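Local coordinates for protein SCO1, mitochondrial (Saccharomyces cerevisiae, PDB 2B7J), which acts as a copper chaperone, is required for accumulation of cytochrome c oxidase subunits 1 and 2 and is thought to serve mitochondrial copper transport or insertion into the oxidase, at residues I46-S51 with N119-Y124; L82-D87 with L108-T113. All coordinates share one frame; numbering follows the deposited sequence.

Contact 1 of 2, residues I46-S51 with N119-Y124. With CU (copper (II) ion), chain E.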
loop_
_atom_site.group_PDB
_atom_site.type_symbol
_atom_site.label_atom_id
_atom_site.label_comp_id
_atom_site.label_asym_id
_atom_site.label_seq_id
_atom_site.Cartn_x
_atom_site.Cartn_y
_atom_site.Cartn_z
ATOM N N ILE A 46 1.744 0.478 0.091
ATOM C CA ILE A 46 0.669 0.139 -0.824
ATOM C C ILE A 46 0.689 -1.326 -1.260
ATOM O O ILE A 46 1.758 -1.911 -1.457
ATOM C CB ILE A 46 0.750 1.042 -2.075
ATOM C CG1 ILE A 46 0.734 2.507 -1.645
ATOM C CG2 ILE A 46 -0.396 0.748 -3.017
ATOM C CD1 ILE A 46 0.992 3.484 -2.754
ATOM N N TYR A 47 -0.502 -1.906 -1.401
ATOM C CA TYR A 47 -0.658 -3.288 -1.838
ATOM C C TYR A 47 -1.779 -3.404 -2.881
ATOM O O TYR A 47 -2.873 -2.865 -2.691
ATOM C CB TYR A 47 -0.975 -4.192 -0.654
ATOM C CG TYR A 47 -1.099 -5.651 -1.048
ATOM C CD1 TYR A 47 -0.010 -6.348 -1.586
ATOM C CD2 TYR A 47 -2.303 -6.333 -0.900
ATOM C CE1 TYR A 47 -0.124 -7.684 -1.964
ATOM C CE2 TYR A 47 -2.430 -7.663 -1.277
ATOM C CZ TYR A 47 -1.336 -8.338 -1.805
ATOM O OH TYR A 47 -1.464 -9.674 -2.135
ATOM N N PHE A 48 -1.499 -4.097 -3.983
ATOM C CA PHE A 48 -2.479 -4.299 -5.050
ATOM C C PHE A 48 -3.051 -5.708 -4.953
ATOM O O PHE A 48 -2.350 -6.646 -4.573
ATOM C CB PHE A 48 -1.829 -4.117 -6.424
ATOM C CG PHE A 48 -1.555 -2.688 -6.792
ATOM C CD1 PHE A 48 -2.494 -1.945 -7.510
ATOM C CD2 PHE A 48 -0.358 -2.078 -6.426
ATOM C CE1 PHE A 48 -2.244 -0.619 -7.862
ATOM C CE2 PHE A 48 -0.095 -0.745 -6.774
ATOM C CZ PHE A 48 -1.039 -0.015 -7.494
ATOM N N GLY A 49 -4.330 -5.846 -5.294
ATOM C CA GLY A 49 -4.992 -7.136 -5.247
ATOM C C GLY A 49 -6.474 -6.936 -5.474
ATOM O O GLY A 49 -6.891 -5.873 -5.936
ATOM N N PHE A 50 -7.276 -7.951 -5.167
ATOM C CA PHE A 50 -8.722 -7.845 -5.334
ATOM C C PHE A 50 -9.407 -8.780 -4.343
ATOM O O PHE A 50 -8.803 -9.758 -3.883
ATOM C CB PHE A 50 -9.147 -8.120 -6.802
ATOM C CG PHE A 50 -8.705 -9.451 -7.346
ATOM C CD1 PHE A 50 -9.643 -10.441 -7.648
ATOM C CD2 PHE A 50 -7.351 -9.723 -7.558
ATOM C CE1 PHE A 50 -9.240 -11.686 -8.150
ATOM C CE2 PHE A 50 -6.934 -10.967 -8.061
ATOM C CZ PHE A 50 -7.877 -11.948 -8.356
ATOM N N SER A 51 -10.655 -8.461 -3.992
ATOM C CA SER A 51 -11.401 -9.243 -3.005
ATOM C C SER A 51 -11.625 -10.683 -3.396
ATOM O O SER A 51 -11.766 -11.534 -2.527
ATOM C CB SER A 51 -12.751 -8.586 -2.680
ATOM O OG SER A 51 -13.671 -8.739 -3.746
ATOM N N ASN A 119 -4.904 3.461 -14.612
ATOM C CA ASN A 119 -3.756 4.345 -14.488
ATOM C C ASN A 119 -2.881 4.012 -13.281
ATOM O O ASN A 119 -1.662 3.914 -13.407
ATOM C CB ASN A 119 -4.201 5.803 -14.398
ATOM C CG ASN A 119 -3.075 6.719 -13.943
ATOM O OD1 ASN A 119 -3.018 7.143 -12.779
ATOM N ND2 ASN A 119 -2.159 7.010 -14.854
ATOM N N ALA A 120 -3.499 3.847 -12.116
ATOM C CA ALA A 120 -2.740 3.539 -10.908
ATOM C C ALA A 120 -1.891 2.280 -11.094
ATOM O O ALA A 120 -0.666 2.323 -10.940
ATOM C CB ALA A 120 -3.689 3.379 -9.703
ATOM N N CYS A 121 -2.542 1.169 -11.430
ATOM C CA CYS A 121 -1.844 -0.095 -11.639
ATOM C C CYS A 121 -0.686 0.076 -12.621
ATOM O O CYS A 121 0.343 -0.587 -12.507
ATOM C CB CYS A 121 -2.812 -1.158 -12.171
ATOM S SG CYS A 121 -4.231 -1.489 -11.096
ATOM N N LYS A 122 -0.854 0.965 -13.590
ATOM C CA LYS A 122 0.198 1.201 -14.572
ATOM C C LYS A 122 1.381 1.951 -13.952
ATOM O O LYS A 122 2.538 1.554 -14.135
ATOM C CB LYS A 122 -0.356 1.993 -15.762
ATOM C CG LYS A 122 0.636 2.167 -16.907
ATOM C CD LYS A 122 0.007 2.905 -18.085
ATOM C CE LYS A 122 1.000 3.102 -19.235
ATOM N NZ LYS A 122 1.440 1.815 -19.855
ATOM N N LYS A 123 1.082 3.026 -13.217
ATOM C CA LYS A 123 2.112 3.849 -12.572
ATOM C C LYS A 123 2.981 3.085 -11.598
ATOM O O LYS A 123 4.061 3.540 -11.240
ATOM C CB LYS A 123 1.477 5.032 -11.838
ATOM C CG LYS A 123 1.624 6.355 -12.554
ATOM C CD LYS A 123 0.959 6.327 -13.907
ATOM C CE LYS A 123 1.016 7.700 -14.545
ATOM N NZ LYS A 123 0.499 8.738 -13.596
ATOM N N TYR A 124 2.496 1.934 -11.157
ATOM C CA TYR A 124 3.246 1.106 -10.233
ATOM C C TYR A 124 3.751 -0.121 -10.980
ATOM O O TYR A 124 4.292 -1.059 -10.388
ATOM C CB TYR A 124 2.366 0.716 -9.026
ATOM C CG TYR A 124 2.236 1.838 -8.007
ATOM C CD1 TYR A 124 1.360 2.908 -8.217
ATOM C CD2 TYR A 124 3.072 1.882 -6.886
ATOM C CE1 TYR A 124 1.326 3.995 -7.345
ATOM C CE2 TYR A 124 3.049 2.963 -6.006
ATOM C CZ TYR A 124 2.178 4.019 -6.239
ATOM O OH TYR A 124 2.178 5.101 -5.374
HETATM CU CU CU E . -3.924 -3.809 -10.826
#
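Cys121 SG binds the copper (II) ion at 2.4 Å from SG to CU while leaning against the ring of Phe48. The sulfur lies 4.9 Å from the centroid of the Phe48 ring, oblique to it, a Cys sulfur-aromatic contact; the nearest ring atom is Phe48 CE1, 3.9 Å from Cys121 SG. Phe48 thus backs the metal ligand with an apolar surface. Farther round the ring, Phe48 CE2 touches Tyr124 CB at 3.6 Å, and Phe48 CZ lies against Tyr124 CG and CD1. The two ring planes are turned 52° against each other. With CG beside its backbone N (chi1 -79°), Tyr124 carries its phenol along the strand to Ile46, whose CD1 sits 3.3 Å from Tyr124 OH. Ala120 O lies in the plane of the Tyr124 ring at its CD1 edge, and takes a weak bond from Tyr124 N where the chain leaves the helix. The contact rests on packing alone; the copper's second ligand, Cys86 SG, comes from the turn after strand 80-85. Neither ligand belongs to the family's probable copper site, Cys53, Cys57 and His144. Helix 114-123 of the thioredoxin-like domain packs here against strand 44-49, which runs between strand 80-85, whose Ile84 touches both Ile46 and Phe48, and strand 148-151, whose Met151 touches Ile46 and Tyr124.

Contact 2 of 2, residues L82-D87 with L108-T113. With CU (copper (II) ion), chain E.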
loop_
_atom_site.group_PDB
_atom_site.type_symbol
_atom_site.label_atom_id
_atom_site.label_comp_id
_atom_site.label_asym_id
_atom_site.label_seq_id
_atom_site.Cartn_x
_atom_site.Cartn_y
_atom_site.Cartn_z
ATOM N N LEU A 82 -2.409 1.185 2.381
ATOM C CA LEU A 82 -3.388 1.328 1.306
ATOM C C LEU A 82 -3.557 0.053 0.478
ATOM O O LEU A 82 -2.575 -0.561 0.060
ATOM C CB LEU A 82 -2.960 2.465 0.369
ATOM C CG LEU A 82 -2.806 3.880 0.939
ATOM C CD1 LEU A 82 -2.044 4.760 -0.046
ATOM C CD2 LEU A 82 -4.190 4.467 1.232
ATOM N N PHE A 83 -4.804 -0.331 0.239
ATOM C CA PHE A 83 -5.102 -1.507 -0.560
ATOM C C PHE A 83 -5.889 -1.087 -1.798
ATOM O O PHE A 83 -7.089 -0.793 -1.736
ATOM C CB PHE A 83 -5.915 -2.534 0.237
ATOM C CG PHE A 83 -6.216 -3.793 -0.539
ATOM C CD1 PHE A 83 -7.523 -4.178 -0.795
ATOM C CD2 PHE A 83 -5.182 -4.579 -1.043
ATOM C CE1 PHE A 83 -7.797 -5.332 -1.547
ATOM C CE2 PHE A 83 -5.446 -5.731 -1.793
ATOM C CZ PHE A 83 -6.753 -6.105 -2.044
ATOM N N ILE A 84 -5.193 -1.068 -2.927
ATOM C CA ILE A 84 -5.778 -0.683 -4.202
ATOM C C ILE A 84 -6.256 -1.928 -4.941
ATOM O O ILE A 84 -5.533 -2.909 -5.072
ATOM C CB ILE A 84 -4.734 0.089 -5.033
ATOM C CG1 ILE A 84 -4.272 1.305 -4.228
ATOM C CG2 ILE A 84 -5.317 0.504 -6.381
ATOM C CD1 ILE A 84 -3.247 2.146 -4.915
ATOM N N THR A 85 -7.499 -1.901 -5.398
ATOM C CA THR A 85 -8.040 -3.045 -6.102
ATOM C C THR A 85 -7.592 -2.996 -7.551
ATOM O O THR A 85 -7.200 -1.940 -8.047
ATOM C CB THR A 85 -9.572 -3.062 -6.062
ATOM O OG1 THR A 85 -10.052 -4.212 -6.776
ATOM C CG2 THR A 85 -10.133 -1.787 -6.701
ATOM N N CYS A 86 -7.643 -4.147 -8.215
ATOM C CA CYS A 86 -7.257 -4.260 -9.617
ATOM C C CYS A 86 -8.479 -4.679 -10.401
ATOM O O CYS A 86 -8.473 -4.687 -11.626
ATOM C CB CYS A 86 -6.161 -5.311 -9.792
ATOM S SG CYS A 86 -4.612 -4.884 -8.981
ATOM N N ASP A 87 -9.532 -5.026 -9.672
ATOM C CA ASP A 87 -10.784 -5.452 -10.269
ATOM C C ASP A 87 -11.868 -4.430 -9.937
ATOM O O ASP A 87 -12.728 -4.669 -9.092
ATOM C CB ASP A 87 -11.164 -6.840 -9.742
ATOM C CG ASP A 87 -12.515 -7.303 -10.239
ATOM O OD1 ASP A 87 -12.985 -6.757 -11.267
ATOM O OD2 ASP A 87 -13.097 -8.221 -9.609
ATOM N N LEU A 108 -6.775 1.000 4.419
ATOM C CA LEU A 108 -7.818 1.695 3.682
ATOM C C LEU A 108 -7.795 1.254 2.216
ATOM O O LEU A 108 -6.788 1.417 1.528
ATOM C CB LEU A 108 -7.606 3.214 3.774
ATOM C CG LEU A 108 -8.623 4.074 3.013
ATOM C CD1 LEU A 108 -9.966 3.940 3.714
ATOM C CD2 LEU A 108 -8.196 5.529 2.975
ATOM N N GLY A 109 -8.903 0.690 1.744
ATOM C CA GLY A 109 -8.967 0.254 0.364
ATOM C C GLY A 109 -9.303 1.384 -0.594
ATOM O O GLY A 109 -10.175 2.205 -0.318
ATOM N N LEU A 110 -8.605 1.437 -1.721
ATOM C CA LEU A 110 -8.859 2.467 -2.720
ATOM C C LEU A 110 -9.435 1.808 -3.977
ATOM O O LEU A 110 -9.091 0.674 -4.308
ATOM C CB LEU A 110 -7.566 3.194 -3.077
ATOM C CG LEU A 110 -6.769 3.723 -1.891
ATOM C CD1 LEU A 110 -5.520 4.440 -2.403
ATOM C CD2 LEU A 110 -7.644 4.674 -1.069
ATOM N N THR A 111 -10.305 2.529 -4.675
ATOM C CA THR A 111 -10.930 2.008 -5.880
ATOM C C THR A 111 -11.383 3.155 -6.780
ATOM O O THR A 111 -11.105 4.307 -6.494
ATOM C CB THR A 111 -12.116 1.097 -5.500
ATOM O OG1 THR A 111 -12.744 0.596 -6.685
ATOM C CG2 THR A 111 -13.114 1.843 -4.671
ATOM N N GLY A 112 -12.062 2.838 -7.875
ATOM C CA GLY A 112 -12.530 3.868 -8.785
ATOM C C GLY A 112 -13.028 3.288 -10.092
ATOM O O GLY A 112 -13.455 2.140 -10.138
ATOM N N THR A 113 -12.988 4.073 -11.160
ATOM C CA THR A 113 -13.428 3.588 -12.467
ATOM C C THR A 113 -12.308 2.791 -13.143
ATOM O O THR A 113 -11.159 2.794 -12.677
ATOM C CB THR A 113 -13.835 4.752 -13.414
ATOM O OG1 THR A 113 -12.704 5.607 -13.647
ATOM C CG2 THR A 113 -14.966 5.566 -12.809
HETATM CU CU CU E . -3.924 -3.809 -10.826
#
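Leu110 and Ile84 both hold their first branch beside the backbone N (Leu110 CG at chi1 -51°, Ile84 CG1 at chi1 -58°), which sets Leu110 CD1 against Ile84 CG1 at 3.8 Å. Leu110 CD1 also reaches Leu82 CD2, 3.9 Å away, wedging this leucine between the two residues of its neighbour strand that share its face of the sheet. The strands are parallel, joined through helix 93-99 as a beta-alpha-beta crossover of the thioredoxin fold. Three backbone bonds stitch them: Phe83 N to Leu108 O, Leu110 N to Phe83 O at 2.7 Å, and the longer Thr85 N to Leu110 O at 3.2 Å. Between the strands Gly109 CA lies 3.0 Å from Phe83 O, a CA-H...O contact; on the face of Phe83, Tyr99 of helix 93-99 touches the Phe83 side chain. Past the last bond Thr85 CG2 lies 3.5 Å from Thr111 OG1, and both threonine hydroxyls are tied to Asp91, Thr85 OG1 to its OD2 and Thr111 OG1 to its backbone O. Thr85 OG1 also accepts from Asp87 N, an ST turn that shapes the chain around Cys86. Replacing this threonine by alanine removes the hydroxyl and methyl, and is likely to leave Asp87 N and Asp91 OD2 without their partner, open a gap beside Thr111 and set the turn at Cys86 less firmly. From that turn Cys86 points away from strand 108-111, and its SG binds the copper (II) ion at 2.2 Å from SG to CU.

Both contacts lie in the buried interior and serve the same sheet, in which strands 44-49 and 80-85 are neighbours, bonded through Tyr47 N to Leu82 O and Tyr47 O to Ile84 N. Contact 2 is strand on strand, held mainly by backbone hydrogen bonds with an aliphatic row beside them; contact 1 is helix on sheet, made of aromatic and sulfur packing. Helix 114-123 follows strand 108-111 directly, and contact 2 is nested within the loop that contact 1 closes. The two converge on one copper ion: Cys121, from the helix, and Cys86, from the turn after strand 80-85, both bind it through SG, with Phe48 touching both side chains.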